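Local structure of polyhedrin (Operophtera brumata cypovirus 19, 5A99) at residues S45-A51 with D217-D223; V109-V115 with W168-F174; Y61-Q65 with L87-L91. The protein forms the crystalline matrix of cypovirus polyhedra, the insect-virus occlusion bodies that embed and protect virus particles. All coordinates share one frame. Residue numbers count along the deposited sequence, not the author numbering.

Contact 1 (S45-A51 with D217-D223)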
loop_
_atom_site.group_PDB
_atom_site.type_symbol
_atom_site.label_atom_id
_atom_site.label_comp_id
_atom_site.label_asym_id
_atom_site.label_seq_id
_atom_site.Cartn_x
_atom_site.Cartn_y
_atom_site.Cartn_z
ATOM N N SER A 45 22.143 0.027 -16.225
ATOM C CA SER A 45 21.469 1.091 -15.493
ATOM C C SER A 45 21.007 0.541 -14.143
ATOM O O SER A 45 20.906 -0.677 -13.960
ATOM C CB SER A 45 20.297 1.675 -16.303
ATOM O OG SER A 45 19.151 0.835 -16.300
ATOM N N LEU A 46 20.761 1.435 -13.188
ATOM C CA LEU A 46 20.242 1.035 -11.888
ATOM C C LEU A 46 18.828 1.533 -11.694
ATOM O O LEU A 46 18.502 2.680 -12.021
ATOM C CB LEU A 46 21.087 1.609 -10.743
ATOM C CG LEU A 46 22.357 0.880 -10.319
ATOM C CD1 LEU A 46 23.381 0.891 -11.462
ATOM C CD2 LEU A 46 22.927 1.527 -9.064
ATOM N N GLN A 47 18.001 0.666 -11.127
ATOM C CA GLN A 47 16.744 1.091 -10.553
ATOM C C GLN A 47 16.863 0.992 -9.028
ATOM O O GLN A 47 17.145 -0.074 -8.482
ATOM C CB GLN A 47 15.585 0.239 -11.057
ATOM C CG GLN A 47 14.258 0.653 -10.459
ATOM C CD GLN A 47 13.070 0.040 -11.164
ATOM O OE1 GLN A 47 12.104 0.732 -11.478
ATOM N NE2 GLN A 47 13.126 -1.263 -11.402
ATOM N N ILE A 48 16.658 2.124 -8.362
ATOM C CA ILE A 48 16.746 2.222 -6.913
ATOM C C ILE A 48 15.358 2.371 -6.318
ATOM O O ILE A 48 14.566 3.207 -6.741
ATOM C CB ILE A 48 17.634 3.426 -6.485
ATOM C CG1 ILE A 48 19.015 3.309 -7.127
ATOM C CG2 ILE A 48 17.758 3.512 -4.962
ATOM C CD1 ILE A 48 20.001 4.391 -6.702
ATOM N N ILE A 49 15.062 1.521 -5.348
ATOM C CA ILE A 49 13.826 1.622 -4.582
ATOM C C ILE A 49 14.243 1.857 -3.139
ATOM O O ILE A 49 14.959 1.041 -2.560
ATOM C CB ILE A 49 12.986 0.340 -4.699
ATOM C CG1 ILE A 49 12.569 0.106 -6.155
ATOM C CG2 ILE A 49 11.737 0.420 -3.840
ATOM C CD1 ILE A 49 11.875 -1.197 -6.375
ATOM N N ARG A 50 13.843 2.994 -2.579
ATOM C CA ARG A 50 14.099 3.273 -1.176
ATOM C C ARG A 50 12.820 3.284 -0.368
ATOM O O ARG A 50 11.871 4.026 -0.663
ATOM C CB ARG A 50 14.801 4.607 -0.962
ATOM C CG ARG A 50 15.132 4.856 0.510
ATOM C CD ARG A 50 15.823 6.182 0.740
ATOM N NE ARG A 50 14.909 7.324 0.791
ATOM C CZ ARG A 50 15.036 8.426 0.053
ATOM N NH1 ARG A 50 16.019 8.520 -0.836
ATOM N NH2 ARG A 50 14.173 9.437 0.204
ATOM N N ALA A 51 12.830 2.474 0.677
ATOM C CA ALA A 51 11.795 2.513 1.700
ATOM C C ALA A 51 12.396 3.159 2.940
ATOM O O ALA A 51 13.588 2.998 3.224
ATOM C CB ALA A 51 11.327 1.131 2.016
ATOM N N ASP A 217 7.580 5.041 -0.919
ATOM C CA ASP A 217 8.796 4.455 -1.459
ATOM C C ASP A 217 9.270 5.361 -2.583
ATOM O O ASP A 217 8.469 5.841 -3.389
ATOM C CB ASP A 217 8.567 3.039 -1.990
ATOM C CG ASP A 217 8.332 2.022 -0.881
ATOM O OD1 ASP A 217 8.620 2.322 0.299
ATOM O OD2 ASP A 217 7.879 0.902 -1.199
ATOM N N LEU A 218 10.573 5.603 -2.632
ATOM C CA LEU A 218 11.140 6.393 -3.712
ATOM C C LEU A 218 11.674 5.468 -4.792
ATOM O O LEU A 218 12.395 4.522 -4.495
ATOM C CB LEU A 218 12.264 7.285 -3.195
ATOM C CG LEU A 218 12.954 8.174 -4.240
ATOM C CD1 LEU A 218 13.401 9.502 -3.632
ATOM C CD2 LEU A 218 14.129 7.453 -4.835
ATOM N N TYR A 219 11.285 5.736 -6.036
ATOM C CA TYR A 219 11.815 5.037 -7.206
ATOM C C TYR A 219 12.725 5.970 -7.990
ATOM O O TYR A 219 12.353 7.108 -8.270
ATOM C CB TYR A 219 10.666 4.594 -8.116
ATOM C CG TYR A 219 10.087 3.216 -7.845
ATOM C CD1 TYR A 219 9.299 2.975 -6.728
ATOM C CD2 TYR A 219 10.296 2.170 -8.735
ATOM C CE1 TYR A 219 8.752 1.714 -6.488
ATOM C CE2 TYR A 219 9.759 0.908 -8.506
ATOM C CZ TYR A 219 8.986 0.684 -7.383
ATOM O OH TYR A 219 8.453 -0.575 -7.165
ATOM N N ALA A 220 13.904 5.491 -8.363
ATOM C CA ALA A 220 14.862 6.288 -9.136
ATOM C C ALA A 220 15.544 5.432 -10.188
ATOM O O ALA A 220 15.775 4.247 -9.973
ATOM C CB ALA A 220 15.911 6.913 -8.227
ATOM N N HIS A 221 15.883 6.058 -11.311
ATOM C CA HIS A 221 16.562 5.397 -12.419
ATOM C C HIS A 221 17.849 6.159 -12.751
ATOM O O HIS A 221 17.817 7.361 -13.038
ATOM C CB HIS A 221 15.617 5.343 -13.626
ATOM C CG HIS A 221 16.128 4.521 -14.772
ATOM N ND1 HIS A 221 17.184 3.649 -14.657
ATOM C CD2 HIS A 221 15.709 4.441 -16.058
ATOM C CE1 HIS A 221 17.406 3.073 -15.827
ATOM N NE2 HIS A 221 16.523 3.535 -16.692
ATOM N N TYR A 222 18.981 5.462 -12.685
ATOM C CA TYR A 222 20.289 6.073 -12.944
ATOM C C TYR A 222 21.014 5.391 -14.106
ATOM O O TYR A 222 20.961 4.163 -14.263
ATOM C CB TYR A 222 21.166 6.071 -11.676
ATOM C CG TYR A 222 20.784 7.173 -10.715
ATOM C CD1 TYR A 222 21.202 8.487 -10.934
ATOM C CD2 TYR A 222 19.962 6.918 -9.621
ATOM C CE1 TYR A 222 20.831 9.514 -10.078
ATOM C CE2 TYR A 222 19.583 7.949 -8.750
ATOM C CZ TYR A 222 20.025 9.240 -8.988
ATOM O OH TYR A 222 19.669 10.271 -8.140
ATOM N N ASP A 223 21.680 6.215 -14.917
ATOM C CA ASP A 223 22.429 5.773 -16.101
ATOM C C ASP A 223 23.271 4.512 -15.830
ATOM O O ASP A 223 23.201 3.522 -16.579
ATOM C CB ASP A 223 23.350 6.907 -16.576
ATOM C CG ASP A 223 22.593 8.099 -17.138
ATOM O OD1 ASP A 223 21.347 8.145 -17.033
ATOM O OD2 ASP A 223 23.260 9.007 -17.687
#

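Contact 2 (V109-V115 with W168-F174)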
loop_
_atom_site.group_PDB
_atom_site.type_symbol
_atom_site.label_atom_id
_atom_site.label_comp_id
_atom_site.label_asym_id
_atom_site.label_seq_id
_atom_site.Cartn_x
_atom_site.Cartn_y
_atom_site.Cartn_z
ATOM N N VAL A 109 19.394 -8.024 -13.487
ATOM C CA VAL A 109 20.432 -9.037 -13.481
ATOM C C VAL A 109 20.771 -9.461 -12.059
ATOM O O VAL A 109 21.031 -10.632 -11.779
ATOM C CB VAL A 109 21.704 -8.485 -14.149
ATOM C CG1 VAL A 109 22.799 -9.542 -14.168
ATOM C CG2 VAL A 109 21.390 -8.016 -15.546
ATOM N N SER A 110 20.765 -8.494 -11.152
ATOM C CA SER A 110 21.203 -8.748 -9.797
ATOM C C SER A 110 20.711 -7.613 -8.925
ATOM O O SER A 110 20.091 -6.654 -9.416
ATOM C CB SER A 110 22.728 -8.851 -9.728
ATOM O OG SER A 110 23.315 -7.579 -9.968
ATOM N N PHE A 111 20.980 -7.726 -7.633
ATOM C CA PHE A 111 20.485 -6.753 -6.673
ATOM C C PHE A 111 21.514 -6.457 -5.577
ATOM O O PHE A 111 22.438 -7.246 -5.329
ATOM C CB PHE A 111 19.203 -7.291 -6.015
ATOM C CG PHE A 111 19.457 -8.403 -5.034
ATOM C CD1 PHE A 111 19.798 -8.118 -3.720
ATOM C CD2 PHE A 111 19.391 -9.735 -5.427
ATOM C CE1 PHE A 111 20.062 -9.137 -2.817
ATOM C CE2 PHE A 111 19.646 -10.763 -4.514
ATOM C CZ PHE A 111 19.975 -10.452 -3.210
ATOM N N GLN A 112 21.346 -5.312 -4.926
ATOM C CA GLN A 112 22.002 -5.042 -3.653
ATOM C C GLN A 112 20.949 -4.504 -2.681
ATOM O O GLN A 112 20.207 -3.563 -2.998
ATOM C CB GLN A 112 23.174 -4.058 -3.804
ATOM C CG GLN A 112 23.720 -3.563 -2.459
ATOM C CD GLN A 112 25.053 -2.816 -2.550
ATOM O OE1 GLN A 112 25.721 -2.597 -1.536
ATOM N NE2 GLN A 112 25.421 -2.390 -3.747
ATOM N N PHE A 113 20.860 -5.131 -1.515
ATOM C CA PHE A 113 19.912 -4.710 -0.489
ATOM C C PHE A 113 20.706 -4.092 0.654
ATOM O O PHE A 113 21.639 -4.711 1.169
ATOM C CB PHE A 113 19.088 -5.916 -0.026
ATOM C CG PHE A 113 18.095 -5.607 1.058
ATOM C CD1 PHE A 113 17.033 -4.743 0.824
ATOM C CD2 PHE A 113 18.209 -6.193 2.310
ATOM C CE1 PHE A 113 16.101 -4.473 1.819
ATOM C CE2 PHE A 113 17.279 -5.925 3.308
ATOM C CZ PHE A 113 16.228 -5.057 3.057
ATOM N N ILE A 114 20.357 -2.856 1.011
ATOM C CA ILE A 114 21.065 -2.113 2.046
ATOM C C ILE A 114 20.111 -1.543 3.080
ATOM O O ILE A 114 19.145 -0.847 2.748
ATOM C CB ILE A 114 21.898 -0.939 1.462
ATOM C CG1 ILE A 114 22.808 -1.436 0.338
ATOM C CG2 ILE A 114 22.741 -0.277 2.556
ATOM C CD1 ILE A 114 23.229 -0.354 -0.606
ATOM N N VAL A 115 20.394 -1.853 4.341
ATOM C CA VAL A 115 19.674 -1.280 5.462
ATOM C C VAL A 115 20.639 -0.362 6.201
ATOM O O VAL A 115 21.815 -0.670 6.350
ATOM C CB VAL A 115 19.123 -2.362 6.411
ATOM C CG1 VAL A 115 18.077 -3.204 5.685
ATOM C CG2 VAL A 115 20.247 -3.232 6.955
ATOM N N TRP A 168 24.344 -1.906 6.314
ATOM C CA TRP A 168 24.648 -3.291 6.019
ATOM C C TRP A 168 24.153 -3.691 4.623
ATOM O O TRP A 168 23.017 -3.372 4.217
ATOM C CB TRP A 168 24.031 -4.185 7.093
ATOM C CG TRP A 168 24.614 -3.952 8.446
ATOM C CD1 TRP A 168 25.577 -4.701 9.057
ATOM C CD2 TRP A 168 24.289 -2.894 9.364
ATOM N NE1 TRP A 168 25.867 -4.182 10.293
ATOM C CE2 TRP A 168 25.092 -3.075 10.507
ATOM C CE3 TRP A 168 23.403 -1.818 9.327
ATOM C CZ2 TRP A 168 25.033 -2.220 11.608
ATOM C CZ3 TRP A 168 23.349 -0.965 10.414
ATOM C CH2 TRP A 168 24.159 -1.171 11.540
ATOM N N SER A 169 25.007 -4.411 3.903
ATOM C CA SER A 169 24.756 -4.719 2.504
ATOM C C SER A 169 24.733 -6.210 2.182
ATOM O O SER A 169 25.587 -6.981 2.630
ATOM C CB SER A 169 25.816 -4.030 1.647
ATOM O OG SER A 169 25.833 -4.558 0.342
ATOM N N TYR A 170 23.759 -6.582 1.362
ATOM C CA TYR A 170 23.582 -7.944 0.887
ATOM C C TYR A 170 23.376 -7.892 -0.625
ATOM O O TYR A 170 22.632 -7.041 -1.127
ATOM C CB TYR A 170 22.359 -8.557 1.568
ATOM C CG TYR A 170 22.167 -10.036 1.379
ATOM C CD1 TYR A 170 23.073 -10.948 1.901
ATOM C CD2 TYR A 170 21.056 -10.531 0.712
ATOM C CE1 TYR A 170 22.883 -12.321 1.743
ATOM C CE2 TYR A 170 20.863 -11.882 0.546
ATOM C CZ TYR A 170 21.780 -12.776 1.054
ATOM O OH TYR A 170 21.577 -14.129 0.891
ATOM N N VAL A 171 24.040 -8.790 -1.351
ATOM C CA VAL A 171 23.921 -8.820 -2.798
ATOM C C VAL A 171 23.717 -10.229 -3.342
ATOM O O VAL A 171 24.059 -11.229 -2.701
ATOM C CB VAL A 171 25.156 -8.174 -3.498
ATOM C CG1 VAL A 171 25.473 -6.815 -2.889
ATOM C CG2 VAL A 171 26.381 -9.074 -3.413
ATOM N N GLY A 172 23.170 -10.304 -4.546
ATOM C CA GLY A 172 22.962 -11.584 -5.190
ATOM C C GLY A 172 22.545 -11.430 -6.636
ATOM O O GLY A 172 22.173 -10.338 -7.065
ATOM N N LYS A 173 22.607 -12.537 -7.377
ATOM C CA LYS A 173 22.230 -12.572 -8.784
ATOM C C LYS A 173 20.882 -13.255 -8.998
ATOM O O LYS A 173 20.577 -14.290 -8.383
ATOM C CB LYS A 173 23.297 -13.317 -9.595
ATOM C CG LYS A 173 24.647 -12.605 -9.697
ATOM C CD LYS A 173 25.584 -13.362 -10.648
ATOM C CE LYS A 173 26.957 -12.732 -10.742
ATOM N NZ LYS A 173 27.888 -13.565 -11.575
ATOM N N PHE A 174 20.076 -12.683 -9.886
ATOM C CA PHE A 174 18.846 -13.343 -10.307
ATOM C C PHE A 174 19.148 -14.275 -11.487
ATOM O O PHE A 174 18.614 -14.097 -12.590
ATOM C CB PHE A 174 17.789 -12.327 -10.721
ATOM C CG PHE A 174 17.448 -11.318 -9.659
ATOM C CD1 PHE A 174 16.747 -11.691 -8.518
ATOM C CD2 PHE A 174 17.804 -9.984 -9.819
ATOM C CE1 PHE A 174 16.423 -10.761 -7.563
ATOM C CE2 PHE A 174 17.483 -9.055 -8.872
ATOM C CZ PHE A 174 16.788 -9.438 -7.737
#

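Contact 3 (Y61-Q65 with L87-L91)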
loop_
_atom_site.group_PDB
_atom_site.type_symbol
_atom_site.label_atom_id
_atom_site.label_comp_id
_atom_site.label_asym_id
_atom_site.label_seq_id
_atom_site.Cartn_x
_atom_site.Cartn_y
_atom_site.Cartn_z
ATOM N N TYR A 61 7.410 -6.408 -3.271
ATOM C CA TYR A 61 7.389 -5.914 -4.631
ATOM C C TYR A 61 7.120 -7.075 -5.566
ATOM O O TYR A 61 7.796 -8.102 -5.522
ATOM C CB TYR A 61 8.710 -5.214 -4.952
ATOM C CG TYR A 61 8.995 -4.099 -3.983
ATOM C CD1 TYR A 61 8.518 -2.812 -4.200
ATOM C CD2 TYR A 61 9.723 -4.341 -2.826
ATOM C CE1 TYR A 61 8.763 -1.797 -3.287
ATOM C CE2 TYR A 61 9.976 -3.333 -1.916
ATOM C CZ TYR A 61 9.488 -2.065 -2.146
ATOM O OH TYR A 61 9.748 -1.071 -1.228
ATOM N N ASN A 62 6.093 -6.928 -6.383
ATOM C CA ASN A 62 5.802 -7.934 -7.378
ATOM C C ASN A 62 6.763 -7.759 -8.557
ATOM O O ASN A 62 7.417 -6.720 -8.678
ATOM C CB ASN A 62 4.347 -7.829 -7.829
ATOM C CG ASN A 62 3.887 -9.059 -8.563
ATOM O OD1 ASN A 62 4.458 -10.138 -8.403
ATOM N ND2 ASN A 62 2.855 -8.910 -9.380
ATOM N N TRP A 63 6.850 -8.776 -9.411
ATOM C CA TRP A 63 7.753 -8.768 -10.564
ATOM C C TRP A 63 7.614 -7.489 -11.400
ATOM O O TRP A 63 8.613 -6.912 -11.837
ATOM C CB TRP A 63 7.479 -10.001 -11.420
ATOM C CG TRP A 63 8.332 -10.164 -12.657
ATOM C CD1 TRP A 63 9.552 -10.782 -12.740
ATOM C CD2 TRP A 63 8.015 -9.730 -13.977
ATOM N NE1 TRP A 63 10.011 -10.756 -14.032
ATOM C CE2 TRP A 63 9.088 -10.115 -14.815
ATOM C CE3 TRP A 63 6.922 -9.051 -14.541
ATOM C CZ2 TRP A 63 9.105 -9.842 -16.180
ATOM C CZ3 TRP A 63 6.939 -8.786 -15.904
ATOM C CH2 TRP A 63 8.025 -9.182 -16.706
ATOM N N ASP A 64 6.381 -7.041 -11.608
ATOM C CA ASP A 64 6.141 -5.888 -12.457
ATOM C C ASP A 64 6.435 -4.567 -11.740
ATOM O O ASP A 64 6.349 -3.495 -12.334
ATOM C CB ASP A 64 4.713 -5.903 -13.017
ATOM C CG ASP A 64 3.662 -5.548 -11.975
ATOM O OD1 ASP A 64 3.831 -5.929 -10.796
ATOM O OD2 ASP A 64 2.663 -4.887 -12.345
ATOM N N GLN A 65 6.802 -4.645 -10.468
ATOM C CA GLN A 65 7.265 -3.469 -9.764
ATOM C C GLN A 65 8.782 -3.466 -9.647
ATOM O O GLN A 65 9.353 -2.509 -9.137
ATOM C CB GLN A 65 6.596 -3.395 -8.391
ATOM C CG GLN A 65 5.080 -3.396 -8.502
ATOM C CD GLN A 65 4.398 -3.640 -7.172
ATOM O OE1 GLN A 65 4.856 -4.443 -6.363
ATOM N NE2 GLN A 65 3.301 -2.938 -6.936
ATOM N N LEU A 87 5.020 -13.395 -22.020
ATOM C CA LEU A 87 6.177 -13.608 -21.169
ATOM C C LEU A 87 5.721 -13.943 -19.748
ATOM O O LEU A 87 6.129 -14.959 -19.172
ATOM C CB LEU A 87 7.055 -12.358 -21.183
ATOM C CG LEU A 87 8.198 -12.361 -20.171
ATOM C CD1 LEU A 87 9.084 -13.579 -20.391
ATOM C CD2 LEU A 87 8.982 -11.065 -20.246
ATOM N N ARG A 88 4.846 -13.107 -19.204
ATOM C CA ARG A 88 4.380 -13.272 -17.836
ATOM C C ARG A 88 3.618 -14.570 -17.672
ATOM O O ARG A 88 3.803 -15.262 -16.676
ATOM C CB ARG A 88 3.509 -12.099 -17.423
ATOM C CG ARG A 88 4.290 -10.810 -17.262
ATOM C CD ARG A 88 3.368 -9.640 -17.004
ATOM N NE ARG A 88 3.023 -9.507 -15.590
ATOM C CZ ARG A 88 2.339 -8.487 -15.081
ATOM N NH1 ARG A 88 1.896 -7.508 -15.874
ATOM N NH2 ARG A 88 2.089 -8.448 -13.784
ATOM N N ASP A 89 2.788 -14.901 -18.668
ATOM C CA ASP A 89 2.080 -16.181 -18.710
ATOM C C ASP A 89 3.056 -17.329 -18.405
ATOM O O ASP A 89 2.775 -18.182 -17.567
ATOM C CB ASP A 89 1.411 -16.406 -20.081
ATOM C CG ASP A 89 0.203 -15.498 -20.321
ATOM O OD1 ASP A 89 -0.282 -14.858 -19.366
ATOM O OD2 ASP A 89 -0.277 -15.451 -21.479
ATOM N N GLY A 90 4.209 -17.329 -19.074
ATOM C CA GLY A 90 5.226 -18.357 -18.863
ATOM C C GLY A 90 5.955 -18.283 -17.529
ATOM O O GLY A 90 6.307 -19.316 -16.945
ATOM N N LEU A 91 6.192 -17.075 -17.029
ATOM C CA LEU A 91 6.898 -16.924 -15.745
ATOM C C LEU A 91 6.026 -17.364 -14.579
ATOM O O LEU A 91 6.533 -17.793 -13.541
ATOM C CB LEU A 91 7.368 -15.481 -15.531
ATOM C CG LEU A 91 8.176 -14.824 -16.660
ATOM C CD1 LEU A 91 8.645 -13.405 -16.261
ATOM C CD2 LEU A 91 9.359 -15.697 -17.069
#

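Contact 1 (S45-A51 with D217-D223)
Strands 46-51 and 218-222 run antiparallel, their axes 4.7 Å apart at closest approach. Leu46-Tyr222, Ile48-Ala220 and Arg50-Leu218 are the hydrogen-bonded pairs; Ile48 N to Ala220 O, at 2.8 Å, is among the shortest bonds. On the face of these six residues the relief is uneven: Ala220 is a low spot between Leu218 and Tyr222. Ile48 borders it, CB to CB of Ala220 at 4.3 Å, and sends CD1 to within 3.9 Å of Tyr222 CD2, while Leu92 of the second subunit packs on both Ala220 and Tyr222. Leu218 CB lies against one face of the Arg50 guanidinium, whose nitrogens bond to Gln52, to Tyr232 and, in the second subunit, to Asn132. On the other face, Ile49 is the bump under a flat lid: its CG1 sits 3.8 Å from the centroid of the Tyr219 ring in a CH-pi contact, and the ring's OH bonds to Gln65 O. Gln47 OE1 meets the edge of that ring, 3.6 Å from Tyr219 CD2, and bonds to Asn70. His221 leans back across the pair, its ND1 donating to Leu46 O at 3.1 Å, an acceptor it shares with Tyr222 N. The arrangement adds the outermost strand within this chain to an antiparallel sheet of the polyhedrin beta-sandwich core, lined by helix 225-236 and a subunit interface on the Tyr222 face and by strand 56-61 on the Tyr219 face.

Contact 2 (V109-V115 with W168-F174)
Phe111 is the apolar centre: its ring lies flat over the backbone of Val171 and Gly172 in the facing strand. A CB on Gly172 would fall 2.8 Å from Phe111 CE2, so the missing side chain makes the seat. Phe111 CE1 approaches Tyr170 CD2 at 3.9 Å, and Phe111 CD2 meets Phe174 CZ at 3.5 Å, the two phenyl rings oblique. Phe113 stacks on Phe126 and Val115 touches Val189, so this face looks into the second sheet. Strands 110-115 and 168-173 are antiparallel, joined by pairs such as Phe113 N to Tyr170 O at 2.6 Å. Beyond strand 168-173, Phe174 N still bonds to Val109 O at 2.9 Å, where Val109 and Ser110 form a classic bulge opposite Tyr40. The reverse face is more polar: Ser169 OG donates to Gln112 OE1 at 2.7 Å, Gln112 NE2 bonds to Tyr40 OH and Arg241 O, and Lys173 is exposed. This division implies an aromatic side turned to the second sheet and a mixed reverse side where the buried Gln112 and Ser169 satisfy each other.

Contact 3 (Y61-Q65 with L87-L91)
Residues 62-65 form a type I beta turn, closed by Gln65 N to Asn62 O at 2.8 Å, and this turn is set against one side of helix 81-92. Trp63 and Asp64, at the turn's two central positions, point their CA-to-CB bonds toward the helix. The backbones stay well apart, the nearest CA atoms (Trp63 and Arg88) being 9.2 Å from each other, so side chains alone span the gap. Leu87 and Leu91, one helical turn apart, and Arg88 present a surface to the indole: Trp63 CH2 lies 4.1 Å from Leu87 CD2, CZ2 of Trp63 3.6 Å from Leu91 CD1, and CZ3 of Trp63 3.6 Å from Arg88 CG. Trp63 NE1 bonds to Glu107. Arg88 reaches past the indole toward Asp64, with NE bonded to Tyr131 and NH1 to Arg72 O of the third subunit. Asp64 has its stronger salt bridge with that same Arg72; toward the helix it offers a long one, Asp64 OD2 to Arg88 NH2 at 3.9 Å.

Contacts 1 and 2 share one antiparallel sheet, separated by strand 33-40, which bonds to both 46-51 and 110-115. Both rest on backbone hydrogen bonds and turn one face to the second sheet, contact 2 largely with aromatic rings. Contact 1 is buried, its reverse face meeting helix 225-236 and the second subunit; contact 2 is only partly buried, with Val109, Val171 and Lys173 exposed, and touches no other chain of the assembly. Contact 3 has neither strand pairing nor hydrogen bonds across it and, though buried in the trimer, sits about 20 Å from the chain centre, joining a turn to a helix beside the third subunit. It touches contact 1: Tyr61 OH lies 2.7 Å from Asp217 OD2.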